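Local coordinates for protein neutral ceramidase (Pseudomonas aeruginosa, PDB 2ZWS) that hydrolyses the N-acyl linkage of ceramides to sphingosine and free fatty acid, and also catalyses the reverse synthesis, using a bound zinc ion, at residues 302-307 with 473-478; 371-376 with 450-455; 394-399 with 441-446. All coordinates share one frame; numbering follows the deposited sequence. Where two conformers were deposited one is given.

Interaction 1: residues 302-307 with 473-478; sequences VDFTRL and AAYQQL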
loop_
_atom_site.group_PDB
_atom_site.type_symbol
_atom_site.label_atom_id
_atom_site.label_comp_id
_atom_site.label_asym_id
_atom_site.label_seq_id
_atom_site.Cartn_x
_atom_site.Cartn_y
_atom_site.Cartn_z
ATOM N N VAL A 302 15.442 3.447 15.559
ATOM C CA VAL A 302 15.313 3.716 17.010
ATOM C C VAL A 302 14.906 2.456 17.756
ATOM O O VAL A 302 13.910 1.827 17.411
ATOM C CB VAL A 302 14.264 4.823 17.286
ATOM C CG1 VAL A 302 14.223 5.175 18.760
ATOM C CG2 VAL A 302 14.587 6.063 16.461
ATOM N N ASP A 303 15.679 2.089 18.774
ATOM C CA ASP A 303 15.271 0.989 19.630
ATOM C C ASP A 303 14.169 1.465 20.612
ATOM O O ASP A 303 14.400 2.348 21.478
ATOM C CB ASP A 303 16.475 0.426 20.381
ATOM C CG ASP A 303 16.145 -0.859 21.153
ATOM O OD1 ASP A 303 14.961 -1.275 21.209
ATOM O OD2 ASP A 303 17.108 -1.479 21.673
ATOM N N PHE A 304 12.968 0.917 20.424
ATOM C CA PHE A 304 11.792 1.330 21.218
ATOM C C PHE A 304 11.796 0.725 22.627
ATOM O O PHE A 304 11.076 1.205 23.516
ATOM C CB PHE A 304 10.486 0.994 20.447
ATOM C CG PHE A 304 9.962 2.138 19.626
ATOM C CD1 PHE A 304 10.825 2.912 18.845
ATOM C CD2 PHE A 304 8.608 2.446 19.634
ATOM C CE1 PHE A 304 10.340 3.997 18.099
ATOM C CE2 PHE A 304 8.124 3.530 18.902
ATOM C CZ PHE A 304 8.989 4.309 18.149
ATOM N N THR A 305 12.616 -0.297 22.845
ATOM C CA THR A 305 12.632 -0.998 24.144
ATOM C C THR A 305 13.195 -0.072 25.229
ATOM O O THR A 305 14.322 0.418 25.121
ATOM C CB THR A 305 13.417 -2.314 24.031
ATOM O OG1 THR A 305 12.781 -3.164 23.058
ATOM C CG2 THR A 305 13.444 -3.047 25.374
ATOM N N ARG A 306 12.381 0.156 26.268
ATOM C CA ARG A 306 12.660 1.119 27.348
ATOM C C ARG A 306 13.140 2.493 26.881
ATOM O O ARG A 306 14.014 3.129 27.475
ATOM C CB ARG A 306 13.491 0.523 28.506
ATOM C CG ARG A 306 14.738 -0.254 28.137
ATOM C CD ARG A 306 15.133 -1.188 29.279
ATOM N NE ARG A 306 16.014 -2.274 28.841
ATOM C CZ ARG A 306 15.607 -3.510 28.553
ATOM N NH1 ARG A 306 16.490 -4.419 28.165
ATOM N NH2 ARG A 306 14.324 -3.852 28.661
ATOM N N LEU A 307 12.519 2.976 25.804
ATOM C CA LEU A 307 12.815 4.305 25.311
ATOM C C LEU A 307 12.359 5.391 26.283
ATOM O O LEU A 307 11.170 5.496 26.568
ATOM C CB LEU A 307 12.149 4.529 23.946
ATOM C CG LEU A 307 12.421 5.867 23.258
ATOM C CD1 LEU A 307 13.884 6.006 22.867
ATOM C CD2 LEU A 307 11.524 5.978 22.015
ATOM N N ALA A 473 3.585 10.068 22.357
ATOM C CA ALA A 473 4.548 11.026 22.921
ATOM C C ALA A 473 5.967 10.682 22.449
ATOM O O ALA A 473 6.740 11.587 22.076
ATOM C CB ALA A 473 4.464 11.000 24.450
ATOM N N ALA A 474 6.277 9.387 22.415
ATOM C CA ALA A 474 7.596 8.909 21.926
ATOM C C ALA A 474 7.806 9.326 20.479
ATOM O O ALA A 474 8.875 9.864 20.128
ATOM C CB ALA A 474 7.709 7.389 22.030
ATOM N N TYR A 475 6.807 9.062 19.630
ATOM C CA TYR A 475 6.950 9.465 18.216
ATOM C C TYR A 475 7.081 10.979 18.084
ATOM O O TYR A 475 7.853 11.463 17.270
ATOM C CB TYR A 475 5.778 8.967 17.396
ATOM C CG TYR A 475 5.875 7.532 16.963
ATOM C CD1 TYR A 475 6.752 7.148 15.941
ATOM C CD2 TYR A 475 5.061 6.553 17.543
ATOM C CE1 TYR A 475 6.824 5.829 15.521
ATOM C CE2 TYR A 475 5.101 5.241 17.120
ATOM C CZ TYR A 475 5.995 4.878 16.095
ATOM O OH TYR A 475 6.057 3.582 15.632
ATOM N N GLN A 476 6.344 11.737 18.898
ATOM C CA GLN A 476 6.434 13.180 18.790
ATOM C C GLN A 476 7.849 13.650 19.163
ATOM O O GLN A 476 8.441 14.470 18.446
ATOM C CB GLN A 476 5.385 13.862 19.674
ATOM C CG GLN A 476 5.219 15.341 19.410
ATOM C CD GLN A 476 3.888 15.865 19.898
ATOM O OE1 GLN A 476 2.839 15.258 19.652
ATOM N NE2 GLN A 476 3.918 17.010 20.579
ATOM N N GLN A 477 8.393 13.100 20.238
ATOM C CA GLN A 477 9.763 13.424 20.648
ATOM C C GLN A 477 10.768 13.092 19.550
ATOM O O GLN A 477 11.648 13.895 19.246
ATOM C CB GLN A 477 10.131 12.619 21.876
ATOM C CG GLN A 477 11.578 12.764 22.302
ATOM C CD GLN A 477 11.828 12.041 23.586
ATOM O OE1 GLN A 477 12.497 11.002 23.612
ATOM N NE2 GLN A 477 11.246 12.547 24.655
ATOM N N LEU A 478 10.623 11.896 18.972
ATOM C CA LEU A 478 11.556 11.433 17.942
ATOM C C LEU A 478 11.543 12.342 16.713
ATOM O O LEU A 478 12.610 12.710 16.175
ATOM C CB LEU A 478 11.238 9.992 17.561
ATOM C CG LEU A 478 11.503 8.962 18.665
ATOM C CD1 LEU A 478 10.957 7.600 18.271
ATOM C CD2 LEU A 478 12.964 8.864 19.041
#
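The rings of F304 and Y475 meet obliquely, with planes 58° apart and centroids 5.2 Å from each other. F304 CZ sits over one face of the Y475 ring, offset toward its rim, 3.7 Å from Y475 CZ. F304 CE2 lies close by, near Y475 CZ and OH. The F304 ring also meets L478 obliquely, with CE1 3.7 Å from L478 CD1. Beyond the segments, F412 makes an edge-to-face pair with Y475, and Y467 does the same with F304.

The rest of the contact is aliphatic. The two methyls of L478 serve different partners. CD2 meets V302 CG1 tip to tip at 3.9 Å. CD1 serves F304 and also meets L307 CD2 at 4.1 Å. That same L307 methyl touches A474 CB.

The turn that carries F304 is held within its own segment. D303 OD1 accepts from T305 N at 3.0 Å, an Asx turn, and L307 N bonds to F304 O. V302 pairs by backbone with L393, and F304 with T391. The arrangement is apolar helix-on-sheet packing: helix 471-488 lies against the end of strand 295-303 and the turn after it.

Interaction 2: residues 371-376 with 450-455; sequences QAEKTI and TTREEY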
loop_
_atom_site.group_PDB
_atom_site.type_symbol
_atom_site.label_atom_id
_atom_site.label_comp_id
_atom_site.label_asym_id
_atom_site.label_seq_id
_atom_site.Cartn_x
_atom_site.Cartn_y
_atom_site.Cartn_z
ATOM N N GLN A 371 1.359 -0.701 30.769
ATOM C CA GLN A 371 0.370 -0.660 29.675
ATOM C C GLN A 371 -0.941 0.071 30.036
ATOM O O GLN A 371 -1.806 0.274 29.178
ATOM C CB GLN A 371 0.075 -2.075 29.163
ATOM C CG GLN A 371 1.224 -2.720 28.388
ATOM C CD GLN A 371 1.351 -2.172 26.966
ATOM O OE1 GLN A 371 0.465 -1.459 26.488
ATOM N NE2 GLN A 371 2.459 -2.509 26.287
ATOM N N ALA A 372 -1.077 0.445 31.317
ATOM C CA ALA A 372 -2.121 1.379 31.785
ATOM C C ALA A 372 -3.517 0.817 31.549
ATOM O O ALA A 372 -3.809 -0.295 32.003
ATOM C CB ALA A 372 -1.928 2.791 31.160
ATOM N N GLU A 373 -4.374 1.523 30.825
ATOM C CA GLU A 373 -5.759 1.059 30.693
ATOM C C GLU A 373 -5.976 -0.155 29.793
ATOM O O GLU A 373 -7.067 -0.704 29.721
ATOM C CB GLU A 373 -6.763 2.191 30.423
ATOM C CG GLU A 373 -6.323 3.350 29.596
ATOM C CD GLU A 373 -5.302 4.267 30.265
ATOM O OE1 GLU A 373 -5.575 4.949 31.289
ATOM O OE2 GLU A 373 -4.203 4.318 29.717
ATOM N N LYS A 374 -4.924 -0.591 29.109
ATOM C CA LYS A 374 -5.029 -1.780 28.290
ATOM C C LYS A 374 -5.259 -3.047 29.117
ATOM O O LYS A 374 -4.649 -3.223 30.174
ATOM C CB LYS A 374 -3.728 -1.937 27.486
ATOM C CG LYS A 374 -3.756 -3.080 26.441
ATOM C CD LYS A 374 -2.433 -3.165 25.648
ATOM C CE LYS A 374 -2.363 -2.065 24.595
ATOM N NZ LYS A 374 -0.949 -1.958 24.117
ATOM N N THR A 375 -6.158 -3.910 28.635
ATOM C CA THR A 375 -6.224 -5.261 29.178
ATOM C C THR A 375 -5.545 -6.176 28.171
ATOM O O THR A 375 -5.995 -6.380 27.032
ATOM C CB THR A 375 -7.634 -5.726 29.602
ATOM O OG1 THR A 375 -8.436 -6.021 28.461
ATOM C CG2 THR A 375 -8.315 -4.659 30.453
ATOM N N ILE A 376 -4.397 -6.678 28.590
ATOM C CA ILE A 376 -3.523 -7.397 27.672
ATOM C C ILE A 376 -4.147 -8.706 27.198
ATOM O O ILE A 376 -4.567 -9.538 28.013
ATOM C CB ILE A 376 -2.137 -7.636 28.304
ATOM C CG1 ILE A 376 -1.434 -6.291 28.536
ATOM C CG2 ILE A 376 -1.320 -8.583 27.439
ATOM C CD1 ILE A 376 -0.178 -6.359 29.378
ATOM N N THR A 450 -2.240 6.066 18.918
ATOM C CA THR A 450 -3.351 6.793 19.445
ATOM C C THR A 450 -2.762 7.830 20.444
ATOM O O THR A 450 -1.667 7.634 20.993
ATOM C CB THR A 450 -4.138 5.647 20.076
ATOM O OG1 THR A 450 -5.455 5.397 19.574
ATOM C CG2 THR A 450 -3.626 5.104 21.294
ATOM N N THR A 451 -3.441 8.953 20.655
ATOM C CA THR A 451 -2.957 9.914 21.648
ATOM C C THR A 451 -3.134 9.291 23.040
ATOM O O THR A 451 -3.865 8.324 23.195
ATOM C CB THR A 451 -3.752 11.215 21.615
ATOM O OG1 THR A 451 -5.123 10.902 21.864
ATOM C CG2 THR A 451 -3.634 11.924 20.248
ATOM N N ARG A 452 -2.515 9.895 24.053
ATOM C CA ARG A 452 -2.711 9.442 25.448
ATOM C C ARG A 452 -4.203 9.320 25.824
ATOM O O ARG A 452 -4.638 8.317 26.428
ATOM C CB ARG A 452 -1.981 10.385 26.428
ATOM C CG ARG A 452 -2.168 10.043 27.916
ATOM C CD ARG A 452 -1.482 8.747 28.259
ATOM N NE ARG A 452 -1.784 8.179 29.581
ATOM C CZ ARG A 452 -2.738 7.282 29.813
ATOM N NH1 ARG A 452 -2.904 6.797 31.036
ATOM N NH2 ARG A 452 -3.534 6.866 28.831
ATOM N N GLU A 453 -4.972 10.318 25.415
ATOM C CA GLU A 453 -6.415 10.371 25.744
ATOM C C GLU A 453 -7.194 9.290 24.994
ATOM O O GLU A 453 -7.993 8.555 25.581
ATOM C CB GLU A 453 -6.982 11.761 25.455
ATOM C CG GLU A 453 -6.296 12.891 26.248
ATOM C CD GLU A 453 -5.083 13.550 25.561
ATOM O OE1 GLU A 453 -4.434 12.961 24.646
ATOM O OE2 GLU A 453 -4.762 14.705 25.954
ATOM N N GLU A 454 -6.922 9.145 23.697
ATOM C CA GLU A 454 -7.535 8.061 22.936
ATOM C C GLU A 454 -7.172 6.698 23.508
ATOM O O GLU A 454 -8.016 5.799 23.572
ATOM C CB GLU A 454 -7.085 8.108 21.474
ATOM C CG GLU A 454 -7.693 9.241 20.681
ATOM C CD GLU A 454 -6.883 9.612 19.464
ATOM O OE1 GLU A 454 -5.885 8.920 19.165
ATOM O OE2 GLU A 454 -7.239 10.609 18.810
ATOM N N TYR A 455 -5.896 6.524 23.861
ATOM C CA TYR A 455 -5.417 5.251 24.380
ATOM C C TYR A 455 -6.257 4.812 25.560
ATOM O O TYR A 455 -6.609 3.630 25.656
ATOM C CB TYR A 455 -3.958 5.366 24.804
ATOM C CG TYR A 455 -3.350 4.081 25.291
ATOM C CD1 TYR A 455 -2.626 3.255 24.415
ATOM C CD2 TYR A 455 -3.455 3.699 26.644
ATOM C CE1 TYR A 455 -2.046 2.077 24.852
ATOM C CE2 TYR A 455 -2.876 2.511 27.102
ATOM C CZ TYR A 455 -2.159 1.708 26.184
ATOM O OH TYR A 455 -1.577 0.543 26.609
#
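Residues 371-374 form a type II' beta turn, with A372 at positive phi just after helix 365-370, and E373 and Y455 have the nearest CA atoms across the contact, 7.6 Å apart. Y455 reaches into this turn. The hydroxyl donates to Q371 O, with OH to O 2.6 Å and the donor tilted 20° from the carbonyl plane. Q371 O also accepts from K374 N, the bond that closes the turn. Two donors therefore grip one carbonyl oxygen. Q371 OE1 lies 2.9 Å from Y455 OH, and K374 CE packs 3.4 Å from that same hydroxyl oxygen.

K374 NZ donates to Q371 OE1 at 2.8 Å, from above the amide plane. It also bonds T465 O and A325 O. Q371 NE2 bonds L466 O.

E373 and R452 form a salt bridge between partly exposed side chains. R452 NH2 to E373 OE2 is 2.8 Å, and the oxygen is met from above the carboxylate plane. The NH1 bonds are weak. E373 OE2 also lies at the edge of the Y455 ring, 3.2 Å from CD2, with carboxylate and ring planes at 90°. W470 makes a cation-pi contact with R452.

T451 and E454 form a capping box at the start of helix 452-457. This capped first turn presents R452 and Y455 to the type II' turn, a polar turn-to-helix contact.

Interaction 3: residues 394-399 with 441-446; sequences PIQMFR and YANAYA. With FMT (formic acid), chain D.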
loop_
_atom_site.group_PDB
_atom_site.type_symbol
_atom_site.label_atom_id
_atom_site.label_comp_id
_atom_site.label_asym_id
_atom_site.label_seq_id
_atom_site.Cartn_x
_atom_site.Cartn_y
_atom_site.Cartn_z
ATOM N N PRO A 394 12.102 2.612 12.098
ATOM C CA PRO A 394 12.685 3.704 11.339
ATOM C C PRO A 394 11.896 4.994 11.550
ATOM O O PRO A 394 10.645 4.984 11.527
ATOM C CB PRO A 394 12.527 3.232 9.887
ATOM C CG PRO A 394 11.233 2.428 9.886
ATOM C CD PRO A 394 11.212 1.760 11.277
ATOM N N ILE A 395 12.644 6.085 11.737
ATOM C CA ILE A 395 12.076 7.421 11.778
ATOM C C ILE A 395 12.817 8.195 10.673
ATOM O O ILE A 395 14.055 8.144 10.599
ATOM C CB ILE A 395 12.339 8.094 13.153
ATOM C CG1 ILE A 395 11.714 7.295 14.337
ATOM C CG2 ILE A 395 11.893 9.563 13.132
ATOM C CD1 ILE A 395 10.215 7.161 14.227
ATOM N N GLN A 396 12.081 8.909 9.818
ATOM C CA GLN A 396 12.675 9.541 8.659
ATOM C C GLN A 396 11.945 10.830 8.340
ATOM O O GLN A 396 10.708 10.920 8.495
ATOM C CB GLN A 396 12.551 8.588 7.468
ATOM C CG GLN A 396 13.317 9.076 6.228
ATOM C CD GLN A 396 13.210 8.080 5.108
ATOM O OE1 GLN A 396 12.112 7.632 4.804
ATOM N NE2 GLN A 396 14.354 7.706 4.498
ATOM N N MET A 397 12.712 11.803 7.843
ATOM C CA MET A 397 12.155 13.057 7.339
ATOM C C MET A 397 12.917 13.486 6.103
ATOM O O MET A 397 14.152 13.387 6.061
ATOM C CB MET A 397 12.251 14.187 8.367
ATOM C CG MET A 397 11.431 14.000 9.622
ATOM S SD MET A 397 11.640 15.313 10.845
ATOM C CE MET A 397 11.165 16.753 9.879
ATOM N N PHE A 398 12.170 13.917 5.079
ATOM C CA PHE A 398 12.759 14.564 3.906
ATOM C C PHE A 398 12.434 16.048 3.991
ATOM O O PHE A 398 11.327 16.415 4.388
ATOM C CB PHE A 398 12.121 14.077 2.602
ATOM C CG PHE A 398 12.556 12.705 2.153
ATOM C CD1 PHE A 398 13.558 11.989 2.812
ATOM C CD2 PHE A 398 11.967 12.146 1.027
ATOM C CE1 PHE A 398 13.937 10.718 2.376
ATOM C CE2 PHE A 398 12.362 10.883 0.568
ATOM C CZ PHE A 398 13.349 10.182 1.235
ATOM N N ARG A 399 13.387 16.889 3.611
ATOM C CA ARG A 399 13.076 18.287 3.350
ATOM C C ARG A 399 13.089 18.459 1.822
ATOM O O ARG A 399 14.058 18.066 1.151
ATOM C CB ARG A 399 14.114 19.230 3.974
ATOM C CG ARG A 399 13.913 20.655 3.439
ATOM C CD ARG A 399 14.830 21.677 4.052
ATOM N NE ARG A 399 14.399 23.002 3.606
ATOM C CZ ARG A 399 14.613 24.137 4.275
ATOM N NH1 ARG A 399 15.308 24.125 5.412
ATOM N NH2 ARG A 399 14.144 25.284 3.792
ATOM N N TYR A 441 2.386 4.657 7.581
ATOM C CA TYR A 441 2.595 3.432 6.790
ATOM C C TYR A 441 3.910 3.475 6.002
ATOM O O TYR A 441 3.984 2.946 4.892
ATOM C CB TYR A 441 1.445 3.179 5.805
ATOM C CG TYR A 441 0.075 3.266 6.437
ATOM C CD1 TYR A 441 -0.509 2.146 7.025
ATOM C CD2 TYR A 441 -0.623 4.479 6.476
ATOM C CE1 TYR A 441 -1.790 2.224 7.630
ATOM C CE2 TYR A 441 -1.880 4.583 7.074
ATOM C CZ TYR A 441 -2.452 3.456 7.659
ATOM O OH TYR A 441 -3.677 3.602 8.240
ATOM N N ALA A 442 4.947 4.079 6.581
ATOM C CA ALA A 442 6.240 4.199 5.866
ATOM C C ALA A 442 7.374 3.408 6.530
ATOM O O ALA A 442 7.555 3.480 7.767
ATOM C CB ALA A 442 6.658 5.669 5.733
ATOM N N ASN A 443 8.122 2.660 5.706
ATOM C CA ASN A 443 9.381 2.007 6.068
ATOM C C ASN A 443 9.310 0.795 7.002
ATOM O O ASN A 443 10.211 -0.048 6.954
ATOM C CB ASN A 443 10.427 3.006 6.579
ATOM C CG ASN A 443 10.770 4.091 5.565
ATOM O OD1 ASN A 443 11.000 5.256 5.955
ATOM N ND2 ASN A 443 10.868 3.725 4.300
ATOM N N ALA A 444 8.280 0.710 7.845
ATOM C CA ALA A 444 8.006 -0.498 8.646
ATOM C C ALA A 444 6.553 -0.430 9.043
ATOM O O ALA A 444 5.859 0.540 8.697
ATOM C CB ALA A 444 8.908 -0.574 9.873
ATOM N N TYR A 445 6.091 -1.436 9.774
ATOM C CA TYR A 445 4.722 -1.389 10.278
ATOM C C TYR A 445 4.684 -1.857 11.707
ATOM O O TYR A 445 5.064 -2.981 12.010
ATOM C CB TYR A 445 3.821 -2.259 9.407
ATOM C CG TYR A 445 2.393 -2.201 9.857
ATOM C CD1 TYR A 445 1.562 -1.123 9.517
ATOM C CD2 TYR A 445 1.880 -3.209 10.670
ATOM C CE1 TYR A 445 0.228 -1.071 9.989
ATOM C CE2 TYR A 445 0.567 -3.184 11.102
ATOM C CZ TYR A 445 -0.257 -2.110 10.779
ATOM O OH TYR A 445 -1.548 -2.076 11.221
ATOM N N ALA A 446 4.211 -0.981 12.593
ATOM C CA ALA A 446 4.158 -1.301 14.026
ATOM C C ALA A 446 2.770 -0.930 14.559
ATOM O O ALA A 446 2.640 -0.274 15.600
ATOM C CB ALA A 446 5.277 -0.562 14.761
HETATM C C FMT D . 7.117 -4.965 10.326
HETATM O O1 FMT D . 7.558 -3.882 9.866
HETATM O O2 FMT D . 7.454 -6.093 9.903
#
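P394 packs closely against N443 and A444, with CG 3.5 Å from N443 CB and CD 3.6 Å from A444 CB. One proline ring meets both neighbouring loop residues, CG on one and CD on the other. These three residues are buried. A444 N makes a weak backbone bond to A442 O.

Further along the strand the contact thins to the Q396 side chain. Its CG is anti to the backbone N (chi1 -172°), and the chain runs extended beyond it. The Q396 and N443 side chains cross at about a right angle, their amide planes 70° apart. Q396 NE2 bonds V91 O. Strand 392-400 is an inner strand of a mixed four-stranded sheet, and residues 441-446 belong to the loop after its edge strand 435-439. This loop leads into the active site, where Y445 is an inferred substrate-binding residue.

Further on, the loop backbone meets a small ligand. Y445 N donates to formic acid O1 at 2.9 Å, with an N-H...O angle of 162°. A444 CB, 3.6 Å from that O1, touches both P394 and the formic acid. The latter, probably from the crystallisation liquor, is also bonded to Q68 N and S106 OG.

Interactions 1 and 3 are buried and share a sheet, since strands 295-303 and 392-400 are neighbours in it. They touch at I395, which packs on V302, Y475 and L478, while P394 and Q396 face the 441-446 loop. Interaction 2 is only partly buried and does not touch interaction 1; their nearest atoms are about 6 Å apart. Its helix 452-457 precedes helix 471-488 of interaction 1 in the chain, and its segment 450-455 follows soon after loop 441-446. Chemistry follows place. Interaction 1 is purely apolar, interaction 2 adds a salt bridge and a tyrosine hydroxyl bond, and interaction 3 combines proline packing with two side-chain amides brought close together, beside an inferred substrate site.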